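Local structure of PTS system, cellobiose-specific IIA component (Bacillus anthracis, 3K1S) at residues Q31-G36 against E97-Y102; E43-A48 against E93-F98. The protein probably accepts a phosphoryl group from HPr and passes it to the IIB component during phosphotransferase-driven cellobiose uptake. One frame throughout, in Å; residues are numbered along the deposited sequence.

Interaction 1: Q31-G36 against E97-Y102. With NA (sodium ion), chain N; NA (sodium ion), chain J.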
ATOM      1  N   GLN A  31       3.676   3.473 -17.121  1.00 24.55           N
ATOM      2  CA  GLN A  31       3.418   4.434 -18.194  1.00 26.23           C
ATOM      3  C   GLN A  31       3.998   4.010 -19.554  1.00 26.05           C
ATOM      4  O   GLN A  31       3.346   4.194 -20.582  1.00 27.51           O
ATOM      5  CB  GLN A  31       3.909   5.835 -17.808  1.00 24.22           C
ATOM      6  CG  GLN A  31       3.782   6.873 -18.927  1.00 33.81           C
ATOM      7  CD  GLN A  31       2.340   7.315 -19.174  1.00 46.46           C
ATOM      8  OE1 GLN A  31       1.764   8.064 -18.381  1.00 55.51           O
ATOM      9  NE2 GLN A  31       1.759   6.861 -20.280  1.00 37.43           N
ATOM     10  N   PHE A  32       5.220   3.471 -19.558  1.00 25.29           N
ATOM     11  CA  PHE A  32       5.826   2.927 -20.784  1.00 26.71           C
ATOM     12  C   PHE A  32       4.956   1.826 -21.398  1.00 27.57           C
ATOM     13  O   PHE A  32       4.626   1.876 -22.582  1.00 28.42           O
ATOM     14  CB  PHE A  32       7.232   2.362 -20.522  1.00 25.66           C
ATOM     15  CG  PHE A  32       8.306   3.409 -20.372  1.00 27.58           C
ATOM     16  CD1 PHE A  32       8.400   4.475 -21.263  1.00 27.66           C
ATOM     17  CD2 PHE A  32       9.244   3.309 -19.351  1.00 26.44           C
ATOM     18  CE1 PHE A  32       9.400   5.433 -21.127  1.00 26.15           C
ATOM     19  CE2 PHE A  32      10.248   4.259 -19.208  1.00 25.19           C
ATOM     20  CZ  PHE A  32      10.326   5.324 -20.097  1.00 25.54           C
ATOM     21  N   ALA A  33       4.593   0.838 -20.583  1.00 27.99           N
ATOM     22  CA  ALA A  33       3.782  -0.290 -21.034  1.00 28.74           C
ATOM     23  C   ALA A  33       2.464   0.188 -21.641  1.00 31.20           C
ATOM     24  O   ALA A  33       2.005  -0.343 -22.660  1.00 33.35           O
ATOM     25  CB  ALA A  33       3.529  -1.254 -19.881  1.00 26.95           C
ATOM     26  N   LYS A  34       1.870   1.195 -21.007  1.00 32.14           N
ATOM     27  CA  LYS A  34       0.623   1.797 -21.465  1.00 34.34           C
ATOM     28  C   LYS A  34       0.757   2.359 -22.883  1.00 35.05           C
ATOM     29  O   LYS A  34      -0.224   2.426 -23.624  1.00 35.77           O
ATOM     30  CB  LYS A  34       0.193   2.901 -20.502  1.00 32.54           C
ATOM     31  CG  LYS A  34      -1.270   3.293 -20.630  1.00 41.91           C
ATOM     32  CD  LYS A  34      -1.576   4.611 -19.923  1.00 42.56           C
ATOM     33  CE  LYS A  34      -1.755   4.429 -18.428  1.00 33.19           C
ATOM     34  NZ  LYS A  34      -2.453   5.599 -17.837  1.00 38.80           N
ATOM     35  N   GLN A  35       1.973   2.766 -23.242  1.00 33.76           N
ATOM     36  CA  GLN A  35       2.258   3.306 -24.575  1.00 34.64           C
ATOM     37  C   GLN A  35       2.745   2.228 -25.538  1.00 33.55           C
ATOM     38  O   GLN A  35       3.081   2.520 -26.687  1.00 35.04           O
ATOM     39  CB  GLN A  35       3.307   4.418 -24.490  1.00 34.31           C
ATOM     40  CG  GLN A  35       2.828   5.692 -23.822  1.00 33.10           C
ATOM     41  CD  GLN A  35       3.977   6.619 -23.474  1.00 31.91           C
ATOM     42  OE1 GLN A  35       4.713   7.076 -24.352  1.00 29.63           O
ATOM     43  NE2 GLN A  35       4.134   6.902 -22.187  1.00 27.36           N
ATOM     44  N   GLY A  36       2.785   0.987 -25.063  1.00 32.28           N
ATOM     45  CA  GLY A  36       3.268  -0.128 -25.862  1.00 31.93           C
ATOM     46  C   GLY A  36       4.782  -0.190 -25.919  1.00 32.40           C
ATOM     47  O   GLY A  36       5.344  -0.925 -26.732  1.00 33.04           O
ATOM     48  N   GLU A  97       1.800  -6.304 -12.790  1.00 24.95           N
ATOM     49  CA  GLU A  97       0.521  -6.866 -13.201  1.00 25.94           C
ATOM     50  C   GLU A  97      -0.214  -5.987 -14.206  1.00 26.44           C
ATOM     51  O   GLU A  97      -0.884  -6.500 -15.102  1.00 27.51           O
ATOM     52  CB  GLU A  97      -0.354  -7.172 -11.981  1.00 25.94           C
ATOM     53  CG  GLU A  97       0.199  -8.287 -11.092  1.00 27.13           C
ATOM     54  CD  GLU A  97       0.546  -9.559 -11.862  1.00 36.14           C
ATOM     55  OE1 GLU A  97      -0.160  -9.889 -12.843  1.00 34.20           O
ATOM     56  OE2 GLU A  97       1.529 -10.232 -11.480  1.00 35.30           O
ATOM     57  N   PHE A  98      -0.082  -4.672 -14.077  1.00 25.78           N
ATOM     58  CA  PHE A  98      -0.579  -3.772 -15.120  1.00 27.02           C
ATOM     59  C   PHE A  98       0.158  -3.995 -16.435  1.00 27.21           C
ATOM     60  O   PHE A  98      -0.457  -4.032 -17.506  1.00 30.36           O
ATOM     61  CB  PHE A  98      -0.461  -2.308 -14.701  1.00 25.52           C
ATOM     62  CG  PHE A  98      -1.541  -1.865 -13.770  1.00 27.61           C
ATOM     63  CD1 PHE A  98      -2.831  -1.643 -14.238  1.00 29.26           C
ATOM     64  CD2 PHE A  98      -1.274  -1.669 -12.420  1.00 24.56           C
ATOM     65  CE1 PHE A  98      -3.838  -1.238 -13.373  1.00 31.70           C
ATOM     66  CE2 PHE A  98      -2.278  -1.261 -11.551  1.00 26.80           C
ATOM     67  CZ  PHE A  98      -3.559  -1.044 -12.027  1.00 25.54           C
ATOM     68  N   ILE A  99       1.478  -4.143 -16.341  1.00 26.29           N
ATOM     69  CA  ILE A  99       2.322  -4.336 -17.513  1.00 28.28           C
ATOM     70  C   ILE A  99       1.945  -5.619 -18.258  1.00 29.95           C
ATOM     71  O   ILE A  99       1.833  -5.617 -19.488  1.00 28.83           O
ATOM     72  CB  ILE A  99       3.821  -4.320 -17.131  1.00 30.41           C
ATOM     73  CG1 ILE A  99       4.185  -2.961 -16.512  1.00 30.62           C
ATOM     74  CG2 ILE A  99       4.696  -4.618 -18.350  1.00 26.61           C
ATOM     75  CD1 ILE A  99       5.453  -2.966 -15.690  1.00 30.41           C
ATOM     76  N   ASP A 100       1.731  -6.703 -17.510  1.00 30.02           N
ATOM     77  CA  ASP A 100       1.345  -7.979 -18.117  1.00 32.98           C
ATOM     78  C   ASP A 100      -0.009  -7.867 -18.791  1.00 33.82           C
ATOM     79  O   ASP A 100      -0.221  -8.420 -19.871  1.00 36.55           O
ATOM     80  CB  ASP A 100       1.346  -9.114 -17.090  1.00 33.88           C
ATOM     81  CG  ASP A 100       2.551 -10.032 -17.234  1.00 44.28           C
ATOM     82  OD1 ASP A 100       3.490  -9.692 -17.989  1.00 52.56           O
ATOM     83  OD2 ASP A 100       2.557 -11.108 -16.597  1.00 54.09           O
ATOM     84  N   LEU A 101      -0.913  -7.126 -18.158  1.00 32.71           N
ATOM     85  CA  LEU A 101      -2.242  -6.900 -18.699  1.00 32.62           C
ATOM     86  C   LEU A 101      -2.182  -6.088 -19.993  1.00 32.45           C
ATOM     87  O   LEU A 101      -2.937  -6.354 -20.929  1.00 36.26           O
ATOM     88  CB  LEU A 101      -3.145  -6.232 -17.650  1.00 32.56           C
ATOM     89  CG  LEU A 101      -4.607  -5.930 -17.997  1.00 34.55           C
ATOM     90  CD1 LEU A 101      -5.323  -7.144 -18.574  1.00 42.77           C
ATOM     91  CD2 LEU A 101      -5.333  -5.423 -16.759  1.00 44.70           C
ATOM     92  N   TYR A 102      -1.285  -5.111 -20.056  1.00 31.43           N
ATOM     93  CA  TYR A 102      -1.093  -4.353 -21.299  1.00 33.15           C
ATOM     94  C   TYR A 102      -0.483  -5.189 -22.420  1.00 33.93           C
ATOM     95  O   TYR A 102      -0.814  -4.987 -23.592  1.00 35.04           O
ATOM     96  CB  TYR A 102      -0.286  -3.070 -21.069  1.00 31.86           C
ATOM     97  CG  TYR A 102      -1.136  -1.927 -20.564  1.00 32.53           C
ATOM     98  CD1 TYR A 102      -2.057  -1.302 -21.401  1.00 36.39           C
ATOM     99  CD2 TYR A 102      -1.027  -1.473 -19.248  1.00 31.60           C
ATOM    100  CE1 TYR A 102      -2.849  -0.255 -20.947  1.00 37.62           C
ATOM    101  CE2 TYR A 102      -1.819  -0.423 -18.782  1.00 28.38           C
ATOM    102  CZ  TYR A 102      -2.728   0.178 -19.640  1.00 30.30           C
ATOM    103  OH  TYR A 102      -3.517   1.218 -19.205  1.00 41.65           O
TER
HETATM  104 NA    NA N 108      -1.728  -9.081 -14.859  1.00 35.11          NA
HETATM  105 NA    NA J 107      -4.078   1.675 -17.151  1.00 48.21          NA
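Ala33 and Ile99 bring the last turn of helix 10-34 against helix 76-108, the two running in the same direction with Ala33 CA and Ile99 CA 5.6 Å apart. The small Ala33 side chain, turned toward helix 76-108, allows this close approach. It settles against the base of the isoleucine, with Ala33 CB 3.8 Å from Ile99 CG1 and almost as near CG2, so that it sits at the fork of the branched side chain.

One turn further along, Tyr102 reaches beside Lys34. Its CG stands beside its own backbone N (chi1 -83°), which sends the ring alongside the lysine, both side chains pointing the same way. Lys34 CA lies 3.9 Å from the ring centroid and 5° off the ring normal, a CH-pi contact squarely over one face. The lysine chain then follows the tyrosine outward, its CG 3.4 Å from Tyr102 OH, before bending at chi3 (-80°). Helix 10-34 closes with a Schellman motif. Gly36, at positive phi, donates its N to Ala33 O over 2.9 Å, which ties up the carbonyl that lies near Tyr102 CB.

The polar ends of both side chains serve the trimer. Tyr102 OH binds a sodium ion at 2.2 Å, in the plane of the ring, and Glu97 O of the third subunit binds the same ion. Glu97 O and Glu97 OE1 both bind a second sodium at 2.7 Å, shared with Tyr102 OH of the second subunit. Lys34 NZ forms salt bridges with Glu97 and Asp100 of the third subunit. Within the chain the contact is therefore apolar, made of methyl, methylene and ring, while the ammonium and hydroxyl are carried side by side to the subunit boundary. There the two carboxylates probably balance the lysine charge, while the ion holds the tyrosine hydroxyl to the third subunit.

Interaction 2: E43-A48 against E93-F98. With NA (sodium ion), chain N.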
ATOM      1  N   GLU A  43      12.800  -2.800 -18.597  1.00 30.04           N
ATOM      2  CA  GLU A  43      14.030  -2.252 -18.025  1.00 32.76           C
ATOM      3  C   GLU A  43      13.800  -1.354 -16.807  1.00 30.44           C
ATOM      4  O   GLU A  43      14.608  -1.363 -15.876  1.00 30.38           O
ATOM      5  CB  GLU A  43      14.859  -1.513 -19.078  1.00 34.64           C
ATOM      6  CG  GLU A  43      16.279  -1.194 -18.606  1.00 46.17           C
ATOM      7  CD  GLU A  43      17.172  -0.642 -19.706  1.00 60.25           C
ATOM      8  OE1 GLU A  43      16.656   0.025 -20.631  1.00 66.03           O
ATOM      9  OE2 GLU A  43      18.402  -0.869 -19.636  1.00 63.62           O
ATOM     10  N   ALA A  44      12.723  -0.569 -16.823  1.00 28.10           N
ATOM     11  CA  ALA A  44      12.379   0.274 -15.674  1.00 28.45           C
ATOM     12  C   ALA A  44      11.985  -0.564 -14.452  1.00 26.50           C
ATOM     13  O   ALA A  44      12.249  -0.175 -13.316  1.00 27.51           O
ATOM     14  CB  ALA A  44      11.272   1.275 -16.034  1.00 27.63           C
HETATM   15  N   MSE A  45      11.353  -1.709 -14.693  1.00 26.21           N
HETATM   16  CA  MSE A  45      11.036  -2.656 -13.622  1.00 27.68           C
HETATM   17  C   MSE A  45      12.300  -3.225 -12.969  1.00 26.78           C
HETATM   18  O   MSE A  45      12.352  -3.405 -11.747  1.00 27.43           O
HETATM   19  CB  MSE A  45      10.128  -3.781 -14.133  1.00 27.45           C
HETATM   20  CG  MSE A  45       8.698  -3.320 -14.407  1.00 34.04           C
HETATM   21 SE   MSE A  45       7.794  -2.650 -12.790  1.00 41.72          SE
HETATM   22  CE  MSE A  45       7.535  -4.384 -11.907  1.00 26.97           C
ATOM     23  N   VAL A  46      13.315  -3.499 -13.782  1.00 26.22           N
ATOM     24  CA  VAL A  46      14.612  -3.943 -13.277  1.00 26.13           C
ATOM     25  C   VAL A  46      15.190  -2.888 -12.334  1.00 25.91           C
ATOM     26  O   VAL A  46      15.705  -3.213 -11.263  1.00 26.62           O
ATOM     27  CB  VAL A  46      15.615  -4.242 -14.426  1.00 28.79           C
ATOM     28  CG1 VAL A  46      17.039  -4.365 -13.887  1.00 27.49           C
ATOM     29  CG2 VAL A  46      15.215  -5.512 -15.180  1.00 24.61           C
ATOM     30  N   LYS A  47      15.093  -1.623 -12.733  1.00 25.82           N
ATOM     31  CA  LYS A  47      15.618  -0.529 -11.922  1.00 24.39           C
ATOM     32  C   LYS A  47      14.799  -0.338 -10.653  1.00 22.77           C
ATOM     33  O   LYS A  47      15.347  -0.026  -9.599  1.00 21.98           O
ATOM     34  CB  LYS A  47      15.694   0.763 -12.732  1.00 25.58           C
ATOM     35  CG  LYS A  47      16.821   0.756 -13.750  1.00 27.29           C
ATOM     36  CD  LYS A  47      16.723   1.944 -14.680  1.00 32.96           C
ATOM     37  CE  LYS A  47      17.704   1.815 -15.831  1.00 34.12           C
ATOM     38  NZ  LYS A  47      17.755   3.091 -16.601  1.00 47.27           N
ATOM     39  N   ALA A  48      13.491  -0.545 -10.760  1.00 21.30           N
ATOM     40  CA  ALA A  48      12.621  -0.539  -9.597  1.00 22.74           C
ATOM     41  C   ALA A  48      13.144  -1.540  -8.577  1.00 23.04           C
ATOM     42  O   ALA A  48      13.383  -1.187  -7.423  1.00 26.58           O
ATOM     43  CB  ALA A  48      11.194  -0.870  -9.996  1.00 20.17           C
ATOM     44  N   GLU A  93       4.987  -4.495  -7.369  1.00 25.24           N
ATOM     45  CA  GLU A  93       4.314  -5.778  -7.533  1.00 26.93           C
ATOM     46  C   GLU A  93       3.056  -5.661  -8.391  1.00 27.14           C
ATOM     47  O   GLU A  93       2.774  -6.539  -9.206  1.00 30.00           O
ATOM     48  CB  GLU A  93       3.980  -6.396  -6.168  1.00 27.69           C
ATOM     49  CG  GLU A  93       3.436  -7.818  -6.249  1.00 31.86           C
ATOM     50  CD  GLU A  93       3.402  -8.538  -4.909  1.00 36.45           C
ATOM     51  OE1 GLU A  93       3.380  -7.867  -3.854  1.00 33.67           O
ATOM     52  OE2 GLU A  93       3.388  -9.790  -4.918  1.00 41.20           O
ATOM     53  N   LEU A  94       2.298  -4.589  -8.208  1.00 26.91           N
ATOM     54  CA  LEU A  94       1.070  -4.411  -8.982  1.00 27.68           C
ATOM     55  C   LEU A  94       1.326  -3.841 -10.377  1.00 27.57           C
ATOM     56  O   LEU A  94       0.627  -4.190 -11.334  1.00 28.12           O
ATOM     57  CB  LEU A  94       0.052  -3.577  -8.208  1.00 25.62           C
ATOM     58  CG  LEU A  94      -0.439  -4.252  -6.919  1.00 27.98           C
ATOM     59  CD1 LEU A  94      -1.340  -3.316  -6.130  1.00 22.77           C
ATOM     60  CD2 LEU A  94      -1.153  -5.582  -7.211  1.00 27.47           C
ATOM     61  N   ALA A  95       2.336  -2.983 -10.488  1.00 23.94           N
ATOM     62  CA  ALA A  95       2.723  -2.417 -11.771  1.00 23.88           C
ATOM     63  C   ALA A  95       3.158  -3.524 -12.737  1.00 24.81           C
ATOM     64  O   ALA A  95       2.878  -3.456 -13.933  1.00 27.44           O
ATOM     65  CB  ALA A  95       3.825  -1.386 -11.589  1.00 21.96           C
ATOM     66  N   ALA A  96       3.848  -4.534 -12.206  1.00 25.24           N
ATOM     67  CA  ALA A  96       4.149  -5.758 -12.948  1.00 25.42           C
ATOM     68  C   ALA A  96       2.885  -6.354 -13.557  1.00 26.52           C
ATOM     69  O   ALA A  96       2.896  -6.843 -14.695  1.00 27.68           O
ATOM     70  CB  ALA A  96       4.820  -6.781 -12.034  1.00 25.93           C
ATOM     71  N   GLU A  97       1.800  -6.304 -12.790  1.00 24.95           N
ATOM     72  CA  GLU A  97       0.521  -6.866 -13.201  1.00 25.94           C
ATOM     73  C   GLU A  97      -0.214  -5.987 -14.206  1.00 26.44           C
ATOM     74  O   GLU A  97      -0.884  -6.500 -15.102  1.00 27.51           O
ATOM     75  CB  GLU A  97      -0.354  -7.172 -11.981  1.00 25.94           C
ATOM     76  CG  GLU A  97       0.199  -8.287 -11.092  1.00 27.13           C
ATOM     77  CD  GLU A  97       0.546  -9.559 -11.862  1.00 36.14           C
ATOM     78  OE1 GLU A  97      -0.160  -9.889 -12.843  1.00 34.20           O
ATOM     79  OE2 GLU A  97       1.529 -10.232 -11.480  1.00 35.30           O
ATOM     80  N   PHE A  98      -0.082  -4.672 -14.077  1.00 25.78           N
ATOM     81  CA  PHE A  98      -0.579  -3.772 -15.120  1.00 27.02           C
ATOM     82  C   PHE A  98       0.158  -3.995 -16.435  1.00 27.21           C
ATOM     83  O   PHE A  98      -0.457  -4.032 -17.506  1.00 30.36           O
ATOM     84  CB  PHE A  98      -0.461  -2.308 -14.701  1.00 25.52           C
ATOM     85  CG  PHE A  98      -1.541  -1.865 -13.770  1.00 27.61           C
ATOM     86  CD1 PHE A  98      -2.831  -1.643 -14.238  1.00 29.26           C
ATOM     87  CD2 PHE A  98      -1.274  -1.669 -12.420  1.00 24.56           C
ATOM     88  CE1 PHE A  98      -3.838  -1.238 -13.373  1.00 31.70           C
ATOM     89  CE2 PHE A  98      -2.278  -1.261 -11.551  1.00 26.80           C
ATOM     90  CZ  PHE A  98      -3.559  -1.044 -12.027  1.00 25.54           C
TER
HETATM   91 NA    NA N 108      -1.728  -9.081 -14.859  1.00 35.11          NA
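One antiparallel helix pair of a three-helix, spectrin repeat-like bundle is joined here by Met45, a selenomethionine on helix 38-67 that spans the gap to Ala95 and Ala96 of helix 76-108. The backbones stand well apart, Met45 CA and Ala96 CA being 7.6 Å from each other, and one long side chain bridges most of that separation to meet two short ones.

Met45 leaves its helix with CG beside the backbone N (chi1 -72°). It turns again at chi2 (-62°) and at chi3 (-73°), a run of bends in the same sense that curls the chain and lays the SE-CE bond across the face of the opposing helix. The tip does most of the touching: CE comes within 3.6 Å of Ala96 CB and 3.7 Å of Ala96 N, so it rests on the methyl and the adjoining backbone together. The selenium lies beside it, SE being 4.3 Å from Ala95 CB, a looser van der Waals contact. The consecutive alanines thus receive different parts of one side chain, Ala96 the methyl and Ala95 the selenium. The side-chain contacts are apolar, by dispersion, and the contact is small and only partly buried.

The same selenomethionine also packs on Lys92 and Ile99 of helix 76-108, and on Ala29 of helix 10-34, so it lies where all three helices of the bundle come together. Ala44, next to it, likewise packs on Ala29. Other residues of segment 93-98 serve the trimer instead: Leu94 packs on Leu94 of both other subunits, and Glu93 forms a salt bridge with Arg23 of the second subunit. Helix 76-108 therefore holds helix 38-67 partly through Ala95 and Ala96, while other faces meet helix 10-34 and the neighbouring subunits.

Interactions 1 and 2 have centres 9 Å apart and share helix 76-108, with Glu97 and Phe98 common to both. Along the chain, segment 31-36 ends the first helix, 43-48 follows early in the second, and 93-98 and 97-102 overlap on the third. The last helix is thus fastened to both of its partners within neighbouring turns, to helix 10-34 in interaction 1 and to helix 38-67 in interaction 2. The two interactions meet directly where Ile99 CD1 packs 3.5 Å from Met45 CG. Both contacts border the second subunit, so this end of the three-helix bundle is joined internally beside the trimer interface.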